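Local coordinates for TTHB210-like domain-containing protein (Thermus thermophilus, PDB 3VG8) that is of unknown function but assembles into a novel homodecamer and is controlled by the sigma-E/anti-sigma-E regulatory system, at the interface of chains A and B. Residues are numbered along the deposited sequence; one frame, centred on the assembly and turned at random. Chains: chain A/B, Hypothetical Protein TTHB210.

Contact 1: the interface of chains A and B. Residues chain A 53-54, 57-61; chain B 80-83, 95.
B:Tyr95, B:Pro83 and A:Tyr60 each bury more surface than any other residue of this patch, where the loop and short strand after helix 51-55 of chain A meet the sheet edge of chain B. The phenol of B:Tyr95, on strand 94-100, reaches across so that its hydroxyl OH gives a hydrogen bond to the backbone O of A:His58 at 2.7 Å, in the carbonyl plane and on a lone pair. The backbone N of A:His58 lies 2.9 Å from the same OH and can donate to it, so one hydroxyl both gives and accepts; tyrosine suits the place because its long flat ring delivers this polar tip from an apolar body. Methyl CD2 of A:Leu54 sits over one face of the ring, 3.9 Å from its centroid and offset toward the rim, while B:Pro83 CA lies over the centre of the opposite face. Held between the two, the ring is probably restricted in its rotation. B:Pro83, rigid and without an N-H to satisfy, sets its CD 3.6 Å from CG of A:Lys59, the two side chains crossing at about a right angle. Beside them A:Tyr60 and B:Met81, an engineered selenomethionine, form an antiparallel bridge. A:Tyr60 N donates to B:Met81 O at 2.9 Å. The A:Tyr60 ring, its CG anti to the carbonyl carbon (chi1 -77°), has A:His58 CD2 over its centre. In the return bond B:Met81 N donates to A:Tyr60 O at 2.7 Å, on a lone pair.

Contact 2: the interface of chains A and B. Residues chain A 61-65, 68-69; chain B 77-80, 103-104.
An antiparallel bridge between A:Ile63 and the edge strand 78-84 of chain B runs through this contact, flanked by a salt bridge from helix 65-71. A:Ile63 N donates to B:Val79 O at 3.0 Å, and B:Val79 N returns a bond to A:Ile63 O. Next to it the amide oxygen OD1 of B:Asn80 takes the backbone N-H of A:Asp62 at 2.6 Å, nearly along its C=O axis. A:Arg69, extended from CG to NE, lies alongside B:Asp77 and grips it side-on: NE and NH2 both donate to OD1, at 2.6 and 2.8 Å, with the guanidinium and carboxylate planes 67° apart. NH2 meets the syn lone pair, whereas NE comes from above the carboxylate plane. Arginine suits this place, offering two N-H groups to one oxygen. The other oxygen, OD2, accepts from B:His78 ND1 on its anti lone pair. An alanine in place of B:Asp77 would remove the carboxylate that A:Arg69 and B:His78 ND1 both bond, and would probably leave the guanidinium and the imidazole less firmly placed. A:Asp62 OD1 lies 4.4 Å from B:Asp77 OD2, a like-charged approach probably eased by A:Arg69 and by a water touching both carboxylates. That water is 2.6 Å from A:Asp62 OD1, which A:Thr65 OG1 meets at 2.7 Å from above the carboxylate plane.

Contact 3: the interface of chains A and B. Residues chain A 68, 74-76, 79, 99; chain B 68, 72-76, 99.
A:Ile76, B:Ile76 and B:Leu99 bury more surface than the other residues of this patch, an apolar seam in which no nitrogen or oxygen of one chain bonds to the other. Branched aliphatic side chains suit it, since they fill the seam with methyl groups and ask for no polar partner. A:Ile76 and B:Ile76 take different first torsions. In A:Ile76 CG1 stands anti to the carbonyl carbon (chi1 -60°), sending CD1 to within 3.8 Å of B:Leu99 CD1, while CG2 is turned toward CD1 of B:Leu68. In B:Ile76 CG1 is instead anti to the backbone N (chi1 180°), which puts CG2 in the crowded position between N and the carbonyl carbon. That methyl packs tightly on CD2 of A:Leu68, at 3.5 Å, the two side chains crossing obliquely. B:Ile76 CD1 runs on to meet A:Leu99 CD1 tip to tip at 3.7 Å. The two-fold relation thus holds for the residues paired but not for every rotamer. At the middle the side chains of A:Leu99 and B:Leu99, on strands 94-100, point at each other, their CD2 methyls 3.7 Å apart, as residues facing across a two-fold axis do. On the rim, loop backbone takes over: B:Gly72 O, unencumbered by a side chain, lies 3.5 Å from CB of A:Arg75, whose side chain is incomplete in the model. By burying these hydrocarbon surfaces together, the patch gives the A-B pairing an apolar centre and probably helps hold the two subunits together within the oligomer.

Contact 1: the interface of chains A and B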
loop_
_atom_site.group_PDB
_atom_site.type_symbol
_atom_site.label_atom_id
_atom_site.label_comp_id
_atom_site.label_asym_id
_atom_site.label_seq_id
_atom_site.Cartn_x
_atom_site.Cartn_y
_atom_site.Cartn_z
ATOM N N LYS A 53 32.362 -18.182 -4.356
ATOM C CA LYS A 53 31.603 -16.972 -4.061
ATOM C C LYS A 53 32.490 -15.992 -3.309
ATOM O O LYS A 53 32.503 -14.798 -3.605
ATOM C CB LYS A 53 30.357 -17.300 -3.242
ATOM C CG LYS A 53 29.372 -18.207 -3.975
ATOM C CD LYS A 53 28.519 -17.444 -4.960
ATOM C CE LYS A 53 27.346 -16.768 -4.270
ATOM N NZ LYS A 53 26.546 -15.943 -5.234
ATOM N N LEU A 54 33.263 -16.496 -2.352
ATOM C CA LEU A 54 34.135 -15.609 -1.599
ATOM C C LEU A 54 35.108 -14.948 -2.566
ATOM O O LEU A 54 35.289 -13.730 -2.541
ATOM C CB LEU A 54 34.891 -16.388 -0.514
ATOM C CG LEU A 54 34.004 -17.140 0.496
ATOM C CD1 LEU A 54 34.872 -17.754 1.559
ATOM C CD2 LEU A 54 32.994 -16.190 1.142
ATOM N N SER A 57 33.890 -12.035 -4.284
ATOM C CA SER A 57 33.463 -10.942 -3.393
ATOM C C SER A 57 31.954 -10.858 -3.155
ATOM O O SER A 57 31.408 -9.779 -3.007
ATOM C CB SER A 57 33.957 -9.585 -3.923
ATOM O OG SER A 57 35.371 -9.599 -4.101
ATOM N N HIS A 58 31.285 -11.999 -3.117
ATOM C CA HIS A 58 29.850 -12.012 -2.869
ATOM C C HIS A 58 29.589 -11.396 -1.487
ATOM O O HIS A 58 30.356 -11.612 -0.562
ATOM C CB HIS A 58 29.329 -13.445 -2.897
ATOM C CG HIS A 58 27.847 -13.543 -2.724
ATOM N ND1 HIS A 58 26.962 -13.287 -3.749
ATOM C CD2 HIS A 58 27.095 -13.802 -1.630
ATOM C CE1 HIS A 58 25.727 -13.382 -3.293
ATOM N NE2 HIS A 58 25.779 -13.694 -2.010
ATOM N N LYS A 59 28.519 -10.618 -1.359
ATOM C CA LYS A 59 28.169 -9.986 -0.086
ATOM C C LYS A 59 27.021 -10.751 0.523
ATOM O O LYS A 59 25.923 -10.738 -0.009
ATOM C CB LYS A 59 27.722 -8.520 -0.272
ATOM C CG LYS A 59 28.848 -7.497 -0.314
ATOM C CD LYS A 59 28.338 -6.048 -0.441
ATOM C CE LYS A 59 27.570 -5.591 0.793
ATOM N NZ LYS A 59 26.983 -4.226 0.616
ATOM N N TYR A 60 27.288 -11.429 1.631
ATOM C CA TYR A 60 26.273 -12.195 2.334
ATOM C C TYR A 60 25.772 -11.311 3.461
ATOM O O TYR A 60 26.543 -10.939 4.368
ATOM C CB TYR A 60 26.876 -13.466 2.939
ATOM C CG TYR A 60 27.125 -14.559 1.944
ATOM C CD1 TYR A 60 26.066 -15.341 1.460
ATOM C CD2 TYR A 60 28.408 -14.844 1.507
ATOM C CE1 TYR A 60 26.287 -16.376 0.576
ATOM C CE2 TYR A 60 28.649 -15.896 0.610
ATOM C CZ TYR A 60 27.581 -16.662 0.155
ATOM O OH TYR A 60 27.814 -17.752 -0.659
ATOM N N VAL A 61 24.485 -10.987 3.402
ATOM C CA VAL A 61 23.866 -10.144 4.409
ATOM C C VAL A 61 22.611 -10.795 4.960
ATOM O O VAL A 61 21.780 -11.282 4.197
ATOM C CB VAL A 61 23.505 -8.765 3.808
ATOM C CG1 VAL A 61 22.709 -7.935 4.815
ATOM C CG2 VAL A 61 24.786 -8.030 3.418
ATOM N N ASN B 80 26.439 -12.220 8.720
ATOM C CA ASN B 80 26.803 -11.496 7.520
ATOM C C ASN B 80 28.204 -11.963 7.181
ATOM O O ASN B 80 28.969 -12.387 8.058
ATOM C CB ASN B 80 26.888 -9.969 7.710
ATOM C CG ASN B 80 25.553 -9.324 8.053
ATOM O OD1 ASN B 80 24.504 -9.694 7.532
ATOM N ND2 ASN B 80 25.604 -8.318 8.925
HETATM N N MSE B 81 28.552 -11.903 5.908
HETATM C CA MSE B 81 29.928 -12.236 5.509
HETATM C C MSE B 81 30.199 -11.186 4.458
HETATM O O MSE B 81 29.677 -11.248 3.339
HETATM C CB MSE B 81 30.048 -13.656 4.961
HETATM C CG MSE B 81 29.620 -14.708 5.983
HETATM SE SE MSE B 81 29.962 -16.499 5.281
HETATM C CE MSE B 81 28.825 -17.543 6.439
ATOM N N ILE B 82 31.015 -10.213 4.866
ATOM C CA ILE B 82 31.334 -9.029 4.077
ATOM C C ILE B 82 32.760 -8.958 3.562
ATOM O O ILE B 82 33.702 -9.023 4.344
ATOM C CB ILE B 82 31.110 -7.756 4.935
ATOM C CG1 ILE B 82 29.792 -7.863 5.725
ATOM C CG2 ILE B 82 31.155 -6.506 4.044
ATOM C CD1 ILE B 82 28.516 -7.672 4.909
ATOM N N PRO B 83 32.933 -8.786 2.241
ATOM C CA PRO B 83 34.277 -8.701 1.668
ATOM C C PRO B 83 34.859 -7.315 1.871
ATOM O O PRO B 83 34.139 -6.313 1.836
ATOM C CB PRO B 83 34.053 -9.027 0.199
ATOM C CG PRO B 83 32.677 -8.409 -0.066
ATOM C CD PRO B 83 31.892 -8.764 1.196
ATOM N N TYR B 95 37.461 -11.050 4.579
ATOM C CA TYR B 95 36.031 -11.204 4.736
ATOM C C TYR B 95 35.722 -10.932 6.195
ATOM O O TYR B 95 36.488 -11.310 7.078
ATOM C CB TYR B 95 35.552 -12.605 4.339
ATOM C CG TYR B 95 34.821 -12.587 3.019
ATOM C CD1 TYR B 95 33.428 -12.411 2.965
ATOM C CD2 TYR B 95 35.517 -12.728 1.821
ATOM C CE1 TYR B 95 32.752 -12.384 1.742
ATOM C CE2 TYR B 95 34.852 -12.702 0.589
ATOM C CZ TYR B 95 33.485 -12.532 0.552
ATOM O OH TYR B 95 32.860 -12.513 -0.679
#

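Contact 2: the interface of chains A and B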
loop_
_atom_site.group_PDB
_atom_site.type_symbol
_atom_site.label_atom_id
_atom_site.label_comp_id
_atom_site.label_asym_id
_atom_site.label_seq_id
_atom_site.Cartn_x
_atom_site.Cartn_y
_atom_site.Cartn_z
ATOM N N VAL A 61 24.485 -10.987 3.402
ATOM C CA VAL A 61 23.866 -10.144 4.409
ATOM C C VAL A 61 22.611 -10.795 4.960
ATOM O O VAL A 61 21.780 -11.282 4.197
ATOM C CB VAL A 61 23.505 -8.765 3.808
ATOM C CG1 VAL A 61 22.709 -7.935 4.815
ATOM C CG2 VAL A 61 24.786 -8.030 3.418
ATOM N N ASP A 62 22.484 -10.832 6.283
ATOM C CA ASP A 62 21.285 -11.391 6.907
ATOM C C ASP A 62 20.977 -12.856 6.526
ATOM O O ASP A 62 19.862 -13.174 6.128
ATOM C CB ASP A 62 20.084 -10.488 6.553
ATOM C CG ASP A 62 18.818 -10.846 7.323
ATOM O OD1 ASP A 62 18.903 -11.120 8.524
ATOM O OD2 ASP A 62 17.729 -10.835 6.729
ATOM N N ILE A 63 21.947 -13.759 6.638
ATOM C CA ILE A 63 21.639 -15.141 6.281
ATOM C C ILE A 63 21.452 -15.975 7.533
ATOM O O ILE A 63 21.989 -15.642 8.601
ATOM C CB ILE A 63 22.730 -15.749 5.390
ATOM C CG1 ILE A 63 24.043 -15.820 6.152
ATOM C CG2 ILE A 63 22.902 -14.891 4.114
ATOM C CD1 ILE A 63 25.147 -16.477 5.374
ATOM N N GLY A 64 20.647 -17.031 7.409
ATOM C CA GLY A 64 20.381 -17.915 8.534
ATOM C C GLY A 64 19.386 -17.364 9.538
ATOM O O GLY A 64 19.132 -17.970 10.581
ATOM N N THR A 65 18.793 -16.227 9.212
ATOM C CA THR A 65 17.841 -15.588 10.112
ATOM C C THR A 65 16.810 -16.520 10.749
ATOM O O THR A 65 16.745 -16.626 11.969
ATOM C CB THR A 65 17.074 -14.464 9.397
ATOM O OG1 THR A 65 17.981 -13.696 8.602
ATOM C CG2 THR A 65 16.402 -13.547 10.425
ATOM N N LEU A 68 18.446 -19.425 12.937
ATOM C CA LEU A 68 19.029 -18.848 14.141
ATOM C C LEU A 68 17.990 -18.345 15.130
ATOM O O LEU A 68 18.183 -18.471 16.338
ATOM C CB LEU A 68 19.969 -17.711 13.769
ATOM C CG LEU A 68 21.287 -18.156 13.162
ATOM C CD1 LEU A 68 22.045 -16.940 12.669
ATOM C CD2 LEU A 68 22.086 -18.921 14.219
ATOM N N ARG A 69 16.898 -17.771 14.622
ATOM C CA ARG A 69 15.841 -17.264 15.494
ATOM C C ARG A 69 15.034 -18.384 16.122
ATOM O O ARG A 69 14.600 -18.269 17.264
ATOM C CB ARG A 69 14.888 -16.328 14.738
ATOM C CG ARG A 69 15.414 -14.907 14.554
ATOM C CD ARG A 69 14.454 -14.035 13.757
ATOM N NE ARG A 69 14.925 -12.656 13.695
ATOM C CZ ARG A 69 14.543 -11.759 12.787
ATOM N NH1 ARG A 69 13.666 -12.089 11.841
ATOM N NH2 ARG A 69 15.047 -10.526 12.819
ATOM N N ASP B 77 20.907 -13.396 15.866
ATOM C CA ASP B 77 19.800 -13.147 14.952
ATOM C C ASP B 77 20.161 -13.533 13.522
ATOM O O ASP B 77 19.402 -14.205 12.837
ATOM C CB ASP B 77 19.398 -11.666 15.007
ATOM C CG ASP B 77 18.230 -11.348 14.097
ATOM O OD1 ASP B 77 17.086 -11.412 14.581
ATOM O OD2 ASP B 77 18.440 -11.048 12.899
ATOM N N HIS B 78 21.317 -13.101 13.051
ATOM C CA HIS B 78 21.705 -13.467 11.695
ATOM C C HIS B 78 23.208 -13.379 11.537
ATOM O O HIS B 78 23.916 -12.946 12.442
ATOM C CB HIS B 78 21.013 -12.557 10.653
ATOM C CG HIS B 78 21.373 -11.105 10.771
ATOM N ND1 HIS B 78 20.802 -10.269 11.708
ATOM C CD2 HIS B 78 22.247 -10.340 10.063
ATOM C CE1 HIS B 78 21.300 -9.050 11.568
ATOM N NE2 HIS B 78 22.178 -9.066 10.576
ATOM N N VAL B 79 23.685 -13.798 10.371
ATOM C CA VAL B 79 25.087 -13.754 10.053
ATOM C C VAL B 79 25.316 -12.927 8.787
ATOM O O VAL B 79 24.474 -12.905 7.900
ATOM C CB VAL B 79 25.633 -15.198 9.815
ATOM C CG1 VAL B 79 27.011 -15.133 9.171
ATOM C CG2 VAL B 79 25.709 -15.944 11.113
ATOM N N ASN B 80 26.439 -12.220 8.720
ATOM C CA ASN B 80 26.803 -11.496 7.520
ATOM C C ASN B 80 28.204 -11.963 7.181
ATOM O O ASN B 80 28.969 -12.387 8.058
ATOM C CB ASN B 80 26.888 -9.969 7.710
ATOM C CG ASN B 80 25.553 -9.324 8.053
ATOM O OD1 ASN B 80 24.504 -9.694 7.532
ATOM N ND2 ASN B 80 25.604 -8.318 8.925
ATOM N N SER B 103 18.092 -7.721 14.624
ATOM C CA SER B 103 17.660 -7.865 13.226
ATOM C C SER B 103 18.531 -6.996 12.314
ATOM O O SER B 103 19.219 -6.080 12.766
ATOM C CB SER B 103 16.200 -7.443 13.056
ATOM O OG SER B 103 16.067 -6.028 13.055
ATOM N N VAL B 104 18.478 -7.258 11.018
ATOM C CA VAL B 104 19.308 -6.509 10.107
ATOM C C VAL B 104 18.947 -5.023 10.024
ATOM O O VAL B 104 19.829 -4.200 9.842
ATOM C CB VAL B 104 19.324 -7.154 8.691
ATOM C CG1 VAL B 104 17.928 -7.129 8.059
ATOM C CG2 VAL B 104 20.332 -6.423 7.822
HETATM O O HOH W 1 17.585 -10.043 10.446
#

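Contact 3: the interface of chains A and B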
loop_
_atom_site.group_PDB
_atom_site.type_symbol
_atom_site.label_atom_id
_atom_site.label_comp_id
_atom_site.label_asym_id
_atom_site.label_seq_id
_atom_site.Cartn_x
_atom_site.Cartn_y
_atom_site.Cartn_z
ATOM N N LEU A 68 18.446 -19.425 12.937
ATOM C CA LEU A 68 19.029 -18.848 14.141
ATOM C C LEU A 68 17.990 -18.345 15.130
ATOM O O LEU A 68 18.183 -18.471 16.338
ATOM C CB LEU A 68 19.969 -17.711 13.769
ATOM C CG LEU A 68 21.287 -18.156 13.162
ATOM C CD1 LEU A 68 22.045 -16.940 12.669
ATOM C CD2 LEU A 68 22.086 -18.921 14.219
ATOM N N THR A 74 20.747 -18.935 23.988
ATOM C CA THR A 74 21.752 -19.984 24.164
ATOM C C THR A 74 23.081 -19.248 24.132
ATOM O O THR A 74 23.107 -17.991 24.178
ATOM C CB THR A 74 21.740 -21.011 22.998
ATOM N N ARG A 75 24.172 -20.003 24.046
ATOM C CA ARG A 75 25.498 -19.405 24.027
ATOM C C ARG A 75 26.401 -20.083 23.007
ATOM O O ARG A 75 26.343 -21.300 22.819
ATOM C CB ARG A 75 26.131 -19.508 25.418
ATOM N N ILE A 76 27.235 -19.287 22.350
ATOM C CA ILE A 76 28.165 -19.805 21.361
ATOM C C ILE A 76 29.509 -20.035 22.036
ATOM O O ILE A 76 30.131 -19.098 22.522
ATOM C CB ILE A 76 28.349 -18.808 20.209
ATOM C CG1 ILE A 76 27.006 -18.548 19.542
ATOM C CG2 ILE A 76 29.337 -19.356 19.194
ATOM C CD1 ILE A 76 27.066 -17.536 18.420
ATOM N N VAL A 79 33.967 -20.590 17.365
ATOM C CA VAL A 79 33.681 -20.565 15.934
ATOM C C VAL A 79 34.741 -21.364 15.167
ATOM O O VAL A 79 35.910 -21.377 15.553
ATOM C CB VAL A 79 33.669 -19.088 15.391
ATOM C CG1 VAL A 79 33.876 -19.068 13.887
ATOM C CG2 VAL A 79 32.355 -18.424 15.714
ATOM N N LEU A 99 29.230 -22.318 14.037
ATOM C CA LEU A 99 28.984 -21.702 15.326
ATOM C C LEU A 99 28.767 -22.939 16.221
ATOM O O LEU A 99 27.714 -23.576 16.160
ATOM C CB LEU A 99 27.718 -20.827 15.267
ATOM C CG LEU A 99 27.448 -19.918 14.052
ATOM C CD1 LEU A 99 26.203 -19.054 14.328
ATOM C CD2 LEU A 99 28.631 -19.025 13.781
ATOM N N LEU B 68 34.221 -14.939 23.385
ATOM C CA LEU B 68 32.833 -15.413 23.422
ATOM C C LEU B 68 32.429 -15.871 24.828
ATOM O O LEU B 68 31.295 -15.659 25.260
ATOM C CB LEU B 68 32.622 -16.566 22.427
ATOM C CG LEU B 68 32.666 -16.288 20.921
ATOM C CD1 LEU B 68 32.700 -17.613 20.174
ATOM C CD2 LEU B 68 31.458 -15.465 20.498
ATOM N N GLY B 72 28.919 -14.589 27.500
ATOM C CA GLY B 72 27.803 -15.385 27.985
ATOM C C GLY B 72 26.615 -15.424 27.041
ATOM O O GLY B 72 26.675 -16.053 25.982
ATOM N N ILE B 73 25.531 -14.754 27.425
ATOM C CA ILE B 73 24.325 -14.714 26.601
ATOM C C ILE B 73 24.629 -14.072 25.249
ATOM O O ILE B 73 25.515 -13.220 25.141
ATOM C CB ILE B 73 23.191 -13.913 27.294
ATOM C CG1 ILE B 73 21.934 -13.926 26.419
ATOM C CG2 ILE B 73 23.652 -12.485 27.567
ATOM C CD1 ILE B 73 20.732 -13.255 27.051
ATOM N N THR B 74 23.901 -14.487 24.217
ATOM C CA THR B 74 24.112 -13.931 22.889
ATOM C C THR B 74 22.826 -13.833 22.078
ATOM O O THR B 74 22.430 -12.741 21.664
ATOM C CB THR B 74 25.146 -14.765 22.102
ATOM O OG1 THR B 74 26.469 -14.412 22.531
ATOM C CG2 THR B 74 25.011 -14.524 20.604
ATOM N N ARG B 75 22.168 -14.971 21.873
ATOM C CA ARG B 75 20.941 -15.008 21.083
ATOM C C ARG B 75 21.276 -14.341 19.749
ATOM O O ARG B 75 21.067 -13.147 19.556
ATOM C CB ARG B 75 19.811 -14.245 21.784
ATOM C CG ARG B 75 18.430 -14.563 21.229
ATOM C CD ARG B 75 17.328 -13.788 21.945
ATOM N NE ARG B 75 15.995 -14.274 21.585
ATOM C CZ ARG B 75 14.866 -13.601 21.798
ATOM N NH1 ARG B 75 14.903 -12.402 22.371
ATOM N NH2 ARG B 75 13.696 -14.126 21.442
ATOM N N ILE B 76 21.807 -15.127 18.831
ATOM C CA ILE B 76 22.192 -14.603 17.542
ATOM C C ILE B 76 20.989 -14.507 16.600
ATOM O O ILE B 76 20.147 -15.403 16.559
ATOM C CB ILE B 76 23.323 -15.466 16.963
ATOM C CG1 ILE B 76 23.744 -14.935 15.599
ATOM C CG2 ILE B 76 22.891 -16.911 16.927
ATOM C CD1 ILE B 76 24.883 -15.700 14.995
ATOM N N LEU B 99 28.512 -12.116 13.509
ATOM C CA LEU B 99 27.430 -12.780 14.241
ATOM C C LEU B 99 26.659 -11.581 14.800
ATOM O O LEU B 99 27.135 -10.892 15.690
ATOM C CB LEU B 99 27.989 -13.641 15.374
ATOM C CG LEU B 99 29.176 -14.560 15.019
ATOM C CD1 LEU B 99 29.433 -15.576 16.147
ATOM C CD2 LEU B 99 28.877 -15.291 13.733
#

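Contact 1 and contact 2 lie side by side, their C-alpha centres about 13 Å apart, and share A:Val61 and B:Asn80; strand 78-84 of chain B runs through both, pairing with successive short strands of chain A. Contact 3 follows about 12 Å from contact 2, joined through A:Leu68 on helix 65-71, and about 20 Å from contact 1. Backbone pairing runs through contacts 1 and 2, contact 2 adds the charged pair, and contact 3 is hydrocarbon near the two-fold axis. Because that axis repeats contacts 1 and 2 with the chains exchanged, the apolar centre is flanked by twin polar arms, a plausible building unit of the homodecamer.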